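Local coordinates for 2-keto-3-deoxygluconate kinase (PDB 2AFB), which phosphorylates 2-keto-3-deoxygluconate with ATP as phosphate donor, as a sugar kinase of the pfkB family, at the interface of chains A and B and the interface of chains A and C. Coordinates in Å, arbitrary orientation; residue numbers count along the deposited sequence, not the author numbering. Chains: chain A/B/C, 2-keto-3-deoxygluconate kinase.

Contact 1: the interface of chains A and B. Residues chain A 32, 34-35; chain B 56, 82-83, 331.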
# COMPACT_ATOMS: atom_id res chain seq x y z
N ARG A 32 -13.72 2.19 7.77
CA ARG A 32 -15.03 1.66 7.53
C ARG A 32 -15.21 1.38 6.03
O ARG A 32 -14.51 1.90 5.20
CB ARG A 32 -16.11 2.62 8.07
CG ARG A 32 -15.95 2.91 9.52
CD ARG A 32 -17.22 3.35 10.24
NE ARG A 32 -18.16 2.27 10.28
CZ ARG A 32 -19.38 2.35 10.83
NH1 ARG A 32 -19.84 3.48 11.36
NH2 ARG A 32 -20.16 1.29 10.78
N PHE A 34 -17.43 2.27 3.99
CA PHE A 34 -17.85 3.45 3.24
C PHE A 34 -16.69 4.27 2.72
O PHE A 34 -16.79 4.98 1.69
CB PHE A 34 -18.68 4.36 4.17
CG PHE A 34 -19.26 5.56 3.50
CD1 PHE A 34 -20.25 5.43 2.54
CD2 PHE A 34 -18.83 6.83 3.84
CE1 PHE A 34 -20.79 6.58 1.93
CE2 PHE A 34 -19.36 7.97 3.23
CZ PHE A 34 -20.33 7.83 2.27
N GLN A 35 -15.63 4.26 3.49
CA GLN A 35 -14.52 5.15 3.21
C GLN A 35 -13.35 4.52 2.43
O GLN A 35 -12.45 5.20 2.04
CB GLN A 35 -14.09 5.85 4.50
CG GLN A 35 -13.34 5.12 5.51
CD GLN A 35 -13.35 5.81 6.90
OE1 GLN A 35 -13.44 5.13 7.88
NE2 GLN A 35 -13.14 7.13 6.97
N GLN B 56 -24.76 12.97 7.48
CA GLN B 56 -24.74 11.57 7.88
C GLN B 56 -26.00 11.22 8.72
O GLN B 56 -26.49 10.13 8.67
CB GLN B 56 -23.43 11.28 8.65
CG GLN B 56 -22.16 11.12 7.73
CD GLN B 56 -22.22 9.80 6.91
OE1 GLN B 56 -22.18 8.70 7.48
NE2 GLN B 56 -22.34 9.92 5.59
N LYS B 82 -19.92 13.04 -1.37
CA LYS B 82 -19.94 11.64 -1.08
C LYS B 82 -20.62 11.39 0.30
O LYS B 82 -21.37 10.45 0.47
CB LYS B 82 -18.48 11.11 -1.06
CG LYS B 82 -18.39 9.76 -0.44
CD LYS B 82 -16.98 9.27 -0.29
CE LYS B 82 -16.97 7.81 0.21
NZ LYS B 82 -15.62 7.16 0.23
N PHE B 83 -20.32 12.24 1.27
CA PHE B 83 -20.91 12.15 2.58
C PHE B 83 -22.30 12.76 2.68
O PHE B 83 -22.87 12.77 3.75
CB PHE B 83 -20.00 12.77 3.62
CG PHE B 83 -18.85 11.92 4.01
CD1 PHE B 83 -17.79 11.71 3.14
CD2 PHE B 83 -18.80 11.31 5.29
CE1 PHE B 83 -16.73 10.91 3.49
CE2 PHE B 83 -17.71 10.52 5.65
CZ PHE B 83 -16.67 10.33 4.77
N VAL B 331 -18.36 8.63 9.96
CA VAL B 331 -19.16 7.69 9.19
C VAL B 331 -19.96 6.99 10.27
O VAL B 331 -19.42 6.14 10.97
CB VAL B 331 -18.25 6.65 8.44
CG1 VAL B 331 -19.03 5.61 7.75
CG2 VAL B 331 -17.31 7.36 7.48

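Contact 2: the interface of chains A and B. Residues chain A 29-32, 35, 106, 109; chain B 285, 324-326.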
# COMPACT_ATOMS: atom_id res chain seq x y z
N ASP A 29 -6.59 -0.62 8.42
CA ASP A 29 -6.32 0.51 9.32
C ASP A 29 -7.56 1.09 10.02
O ASP A 29 -7.64 2.31 10.31
CB ASP A 29 -5.64 1.62 8.54
CG ASP A 29 -4.32 1.18 7.93
OD1 ASP A 29 -3.54 0.45 8.62
OD2 ASP A 29 -4.07 1.59 6.76
N HIS A 30 -8.49 0.22 10.36
CA HIS A 30 -9.69 0.61 11.07
C HIS A 30 -10.62 1.52 10.26
O HIS A 30 -11.53 2.08 10.79
CB HIS A 30 -9.36 1.27 12.41
CG HIS A 30 -8.75 0.34 13.41
ND1 HIS A 30 -9.37 -0.83 13.79
CD2 HIS A 30 -7.60 0.43 14.12
CE1 HIS A 30 -8.61 -1.44 14.69
NE2 HIS A 30 -7.54 -0.70 14.92
N LYS A 31 -10.41 1.58 8.95
CA LYS A 31 -11.34 2.17 8.02
C LYS A 31 -12.65 1.42 7.97
O LYS A 31 -12.74 0.21 8.20
CB LYS A 31 -10.74 2.32 6.61
CG LYS A 31 -9.62 3.41 6.47
CD LYS A 31 -8.91 3.38 5.00
CE LYS A 31 -9.04 4.71 4.13
NZ LYS A 31 -8.90 4.58 2.52
N ARG A 32 -13.72 2.19 7.77
CA ARG A 32 -15.03 1.66 7.53
C ARG A 32 -15.21 1.38 6.03
O ARG A 32 -14.51 1.90 5.20
CB ARG A 32 -16.11 2.62 8.07
CG ARG A 32 -15.95 2.91 9.52
CD ARG A 32 -17.22 3.35 10.24
NE ARG A 32 -18.16 2.27 10.28
CZ ARG A 32 -19.38 2.35 10.83
NH1 ARG A 32 -19.84 3.48 11.36
NH2 ARG A 32 -20.16 1.29 10.78
N GLN A 35 -15.63 4.26 3.49
CA GLN A 35 -14.52 5.15 3.21
C GLN A 35 -13.35 4.52 2.43
O GLN A 35 -12.45 5.20 2.04
CB GLN A 35 -14.09 5.85 4.50
CG GLN A 35 -13.34 5.12 5.51
CD GLN A 35 -13.35 5.81 6.90
OE1 GLN A 35 -13.44 5.13 7.88
NE2 GLN A 35 -13.14 7.13 6.97
N ALA A 106 -12.67 -0.52 17.10
CA ALA A 106 -11.71 0.02 17.99
C ALA A 106 -12.46 0.68 19.08
O ALA A 106 -13.47 1.39 18.84
CB ALA A 106 -10.80 1.02 17.26
N ARG A 109 -16.23 1.52 19.31
CA ARG A 109 -16.82 1.12 18.04
C ARG A 109 -16.64 -0.37 17.79
O ARG A 109 -15.54 -0.81 17.51
CB ARG A 109 -16.29 1.94 16.85
CG ARG A 109 -17.05 1.60 15.53
CD ARG A 109 -16.82 2.59 14.41
NE ARG A 109 -15.41 2.72 14.02
CZ ARG A 109 -14.74 1.90 13.21
NH1 ARG A 109 -15.32 0.86 12.65
NH2 ARG A 109 -13.48 2.17 12.93
N VAL B 285 -8.10 6.15 17.46
CA VAL B 285 -7.63 5.91 16.09
C VAL B 285 -7.29 7.29 15.41
O VAL B 285 -6.21 7.48 14.82
CB VAL B 285 -8.70 5.25 15.26
CG1 VAL B 285 -8.33 5.23 13.79
CG2 VAL B 285 -9.00 3.86 15.79
N THR B 324 -12.75 6.95 16.79
CA THR B 324 -12.46 5.58 16.29
C THR B 324 -12.37 5.49 14.77
O THR B 324 -12.06 4.40 14.23
CB THR B 324 -13.54 4.53 16.76
OG1 THR B 324 -14.79 4.79 16.11
CG2 THR B 324 -13.76 4.62 18.27
N ILE B 325 -12.69 6.59 14.12
CA ILE B 325 -12.88 6.66 12.65
C ILE B 325 -11.78 7.53 12.01
O ILE B 325 -11.72 8.73 12.33
CB ILE B 325 -14.27 7.21 12.34
CG1 ILE B 325 -15.34 6.26 12.88
CG2 ILE B 325 -14.59 7.37 10.87
CD1 ILE B 325 -16.69 6.91 12.86
N PRO B 326 -10.92 6.93 11.13
CA PRO B 326 -9.90 7.63 10.37
C PRO B 326 -10.49 8.78 9.55
O PRO B 326 -11.59 8.65 9.03
CB PRO B 326 -9.31 6.56 9.44
CG PRO B 326 -9.59 5.24 10.13
CD PRO B 326 -10.91 5.47 10.83

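Contact 3: the interface of chains A and C. Residues chain A 23, 25, 39-41, 72; chain C 36-39.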
# COMPACT_ATOMS: atom_id res chain seq x y z
N LEU A 23 -14.66 -16.01 1.50
CA LEU A 23 -13.79 -14.86 1.25
C LEU A 23 -14.04 -13.76 2.28
O LEU A 23 -15.19 -13.33 2.42
CB LEU A 23 -14.09 -14.29 -0.13
CG LEU A 23 -13.40 -12.93 -0.44
CD1 LEU A 23 -11.90 -12.98 -0.55
CD2 LEU A 23 -13.98 -12.37 -1.74
N LEU A 25 -13.30 -9.83 3.40
CA LEU A 25 -12.91 -8.55 2.83
C LEU A 25 -12.95 -7.54 3.96
O LEU A 25 -14.00 -7.30 4.52
CB LEU A 25 -13.83 -8.17 1.72
CG LEU A 25 -13.87 -9.04 0.44
CD1 LEU A 25 -14.90 -8.45 -0.46
CD2 LEU A 25 -12.53 -9.15 -0.30
N PHE A 39 -9.78 -3.44 0.07
CA PHE A 39 -10.05 -4.49 1.03
C PHE A 39 -8.85 -5.43 1.06
O PHE A 39 -8.39 -5.88 0.00
CB PHE A 39 -11.25 -5.35 0.64
CG PHE A 39 -12.57 -4.65 0.75
CD1 PHE A 39 -12.97 -4.09 1.95
CD2 PHE A 39 -13.43 -4.57 -0.37
CE1 PHE A 39 -14.19 -3.41 2.07
CE2 PHE A 39 -14.65 -3.92 -0.27
CZ PHE A 39 -15.03 -3.32 0.97
N ASP A 40 -8.37 -5.70 2.29
CA ASP A 40 -7.52 -6.81 2.61
C ASP A 40 -8.32 -8.07 2.39
O ASP A 40 -9.49 -8.09 2.69
CB ASP A 40 -7.07 -6.72 4.06
CG ASP A 40 -6.17 -5.50 4.30
OD1 ASP A 40 -5.40 -5.19 3.38
OD2 ASP A 40 -6.19 -4.89 5.39
N VAL A 41 -7.66 -9.07 1.84
CA VAL A 41 -8.23 -10.33 1.41
C VAL A 41 -7.66 -11.44 2.25
O VAL A 41 -6.48 -11.49 2.49
CB VAL A 41 -7.88 -10.65 -0.06
CG1 VAL A 41 -8.19 -12.10 -0.41
CG2 VAL A 41 -8.66 -9.73 -1.00
N LEU A 72 -11.86 -17.56 -7.02
CA LEU A 72 -12.03 -17.38 -5.57
C LEU A 72 -12.04 -18.71 -4.85
O LEU A 72 -11.39 -18.88 -3.83
CB LEU A 72 -13.27 -16.54 -5.25
CG LEU A 72 -13.02 -15.11 -5.78
CD1 LEU A 72 -14.26 -14.48 -6.26
CD2 LEU A 72 -12.28 -14.23 -4.78
N THR C 36 -3.61 -12.66 -4.95
CA THR C 36 -3.67 -11.34 -4.34
C THR C 36 -4.08 -11.43 -2.86
O THR C 36 -4.90 -12.29 -2.50
CB THR C 36 -4.60 -10.39 -5.09
OG1 THR C 36 -4.36 -9.04 -4.64
CG2 THR C 36 -6.08 -10.77 -4.89
N ASP C 37 -3.51 -10.53 -2.06
CA ASP C 37 -3.95 -10.31 -0.69
C ASP C 37 -4.72 -9.05 -0.49
O ASP C 37 -5.00 -8.69 0.65
CB ASP C 37 -2.79 -10.46 0.31
CG ASP C 37 -1.84 -9.27 0.35
OD1 ASP C 37 -1.85 -8.33 -0.53
OD2 ASP C 37 -1.02 -9.30 1.31
N SER C 38 -5.04 -8.38 -1.59
CA SER C 38 -6.00 -7.28 -1.56
C SER C 38 -6.68 -7.03 -2.88
O SER C 38 -6.23 -7.47 -3.91
CB SER C 38 -5.34 -5.99 -1.12
OG SER C 38 -4.63 -5.44 -2.18
N PHE C 39 -7.80 -6.32 -2.80
CA PHE C 39 -8.56 -5.87 -3.97
C PHE C 39 -8.72 -4.36 -3.85
O PHE C 39 -9.08 -3.85 -2.78
CB PHE C 39 -9.95 -6.47 -4.00
CG PHE C 39 -9.99 -7.89 -4.34
CD1 PHE C 39 -9.52 -8.35 -5.58
CD2 PHE C 39 -10.57 -8.79 -3.45
CE1 PHE C 39 -9.57 -9.71 -5.89
CE2 PHE C 39 -10.65 -10.16 -3.76
CZ PHE C 39 -10.13 -10.62 -4.97
O HOH W 1 -3.58 -6.89 2.12

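Contact 1: the interface of chains A and B
The ring of A:Phe34 meets that of B:Phe83 edge to face, with the planes 89° apart. A:Phe34 CE2 stands over the centre of the B:Phe83 ring, 3.9 Å from B:Phe83 CE2 and nearly equidistant from all six ring carbons. CG of A:Phe34 is anti to its backbone N (chi1 -176°), which sends the ring away from the short 3-10 helix 33-35 into chain B. Aliphatic groups hem in the same ring. The extended chain of B:Lys82 runs antiparallel to it, its CE over one face near the rim, while B:Val331 CG2 lies 4.0 Å from A:Phe34 CD2 on the opposite side. B:Val331 CG1 packs on the ring's stem, 3.8 Å from A:Phe34 CB.

Two polar bonds cross the patch. B:Lys82, the last residue of helix 71-82, donates from NZ to the backbone A:Phe34 O at 2.9 Å, in the carbonyl plane and on a lone pair. A:Arg32 NH1 reaches B:Val331 O at 2.7 Å from above the carbonyl plane, bent to 139° at the hydrogen, and A:Arg32 CD also packs on B:Val331 CG1. An alanine in place of A:Arg32 would probably leave B:Val331 O without this donor and bare one side of the valine's CG1 methyl. This mixed aromatic and polar patch probably helps to hold chains A and B together.

Within chain A, the backbone A:Arg32 N donates almost straight to A:Gln35 OE1, 3.0 Å away on a lone pair of the side-chain amide.

Contact 2: the interface of chains A and B
A:Arg109 meets B:Thr324 side-on, offering two guanidinium nitrogens to two different oxygens. NE donates to the hydroxyl B:Thr324 OG1 at 3.0 Å, and NH2 to the backbone B:Thr324 O at 2.9 Å, the latter nearly straight (173° at H). Both oxygens lie close to the guanidinium plane, although NH2 stands above the carbonyl plane. The arginine leaves its backbone with CG anti to N (chi1 -174°) and then bends at chi3 (59°), which turns the guanidinium edge toward the threonine. The two bonds hold the guanidinium's rotation, and A:Arg32 CG over one face near its rim probably limits its movement, while B:Ile325 crosses the arginine at about a right angle, CG1 lying 3.7 Å from A:Arg109 NE.

A:Gln35 crosses B:Pro326 at a similar steep angle. Its NE2 gives a bent hydrogen bond to B:Pro326 O at 3.0 Å, with the acceptor tilted from the amide plane; OE1 is held by its own chain. The proline ring abuts the backbone of the loop at A:Asp29 and A:His30, B:Pro326 CD lying 3.4 Å from A:His30 O.

At the far end, A:Ala106 CB sits over the centre of the A:His30 ring and touches B:Val285 CG2 at 3.7 Å. Together these contacts set the B:Thr324 to B:Pro326 loop against chain A loops 29-32 and 106-109 and the 3-10 helix 33-35, probably helping to join these subunits in the deposited assembly.

Contact 3: the interface of chains A and C
A:Val41 buries 73 Å² against chain C, more than any other residue of this patch, and meets it with both backbone and side chain. Its N donates to C:Asp37 O at 2.9 Å. Its CG2 methyl, anti to the carbonyl carbon (chi1 166° for CG1), is directed at the CD2–CE2 side of C:Phe39; the packing there is close.

C:Phe39 hides 48 Å². In the plane of its ring, A:Leu25 CD2 comes to the edge, 3.7 Å from C:Phe39 CD2. Its backbone pairs with its own counterpart: C:Phe39 N donates to A:Phe39 O at 2.9 Å, and A:Phe39 N returns a bond to C:Phe39 O at 3.0 Å, consistent with the antiparallel bridge between these residues.

C:Asp37, with 32 Å², takes part through its carbonyl. Besides A:Val41 N, C:Asp37 O contacts a water at 2.7 Å, and that water also lies 2.8 Å from the carboxylate oxygen A:Asp40 OD1.

The two 38-44 strands thus join edge to edge across a two-fold axis, continuing a beta-sheet from subunit to subunit and probably stabilising the pairing of chains A and C, which may be a dimer in the biological assembly.

Contacts 1 and 2 are neighbouring patches of the A–B interface, their C-alpha centres about 11 Å apart. They share A:Arg32 and A:Gln35, so one short stretch of chain A, running into 3-10 helix 33-35, serves both. Contact 3 faces chain C instead, with its centre about 21 Å from that of contact 1 and 18 Å from that of contact 2. Its strand 38-44 follows the same 3-10 helix closely in sequence. Residues 29-41 of one subunit therefore meet two different neighbours, through a two-fold strand pairing and a junction that is not exactly two-fold, which may couple dimers within the deposited six-chain assembly.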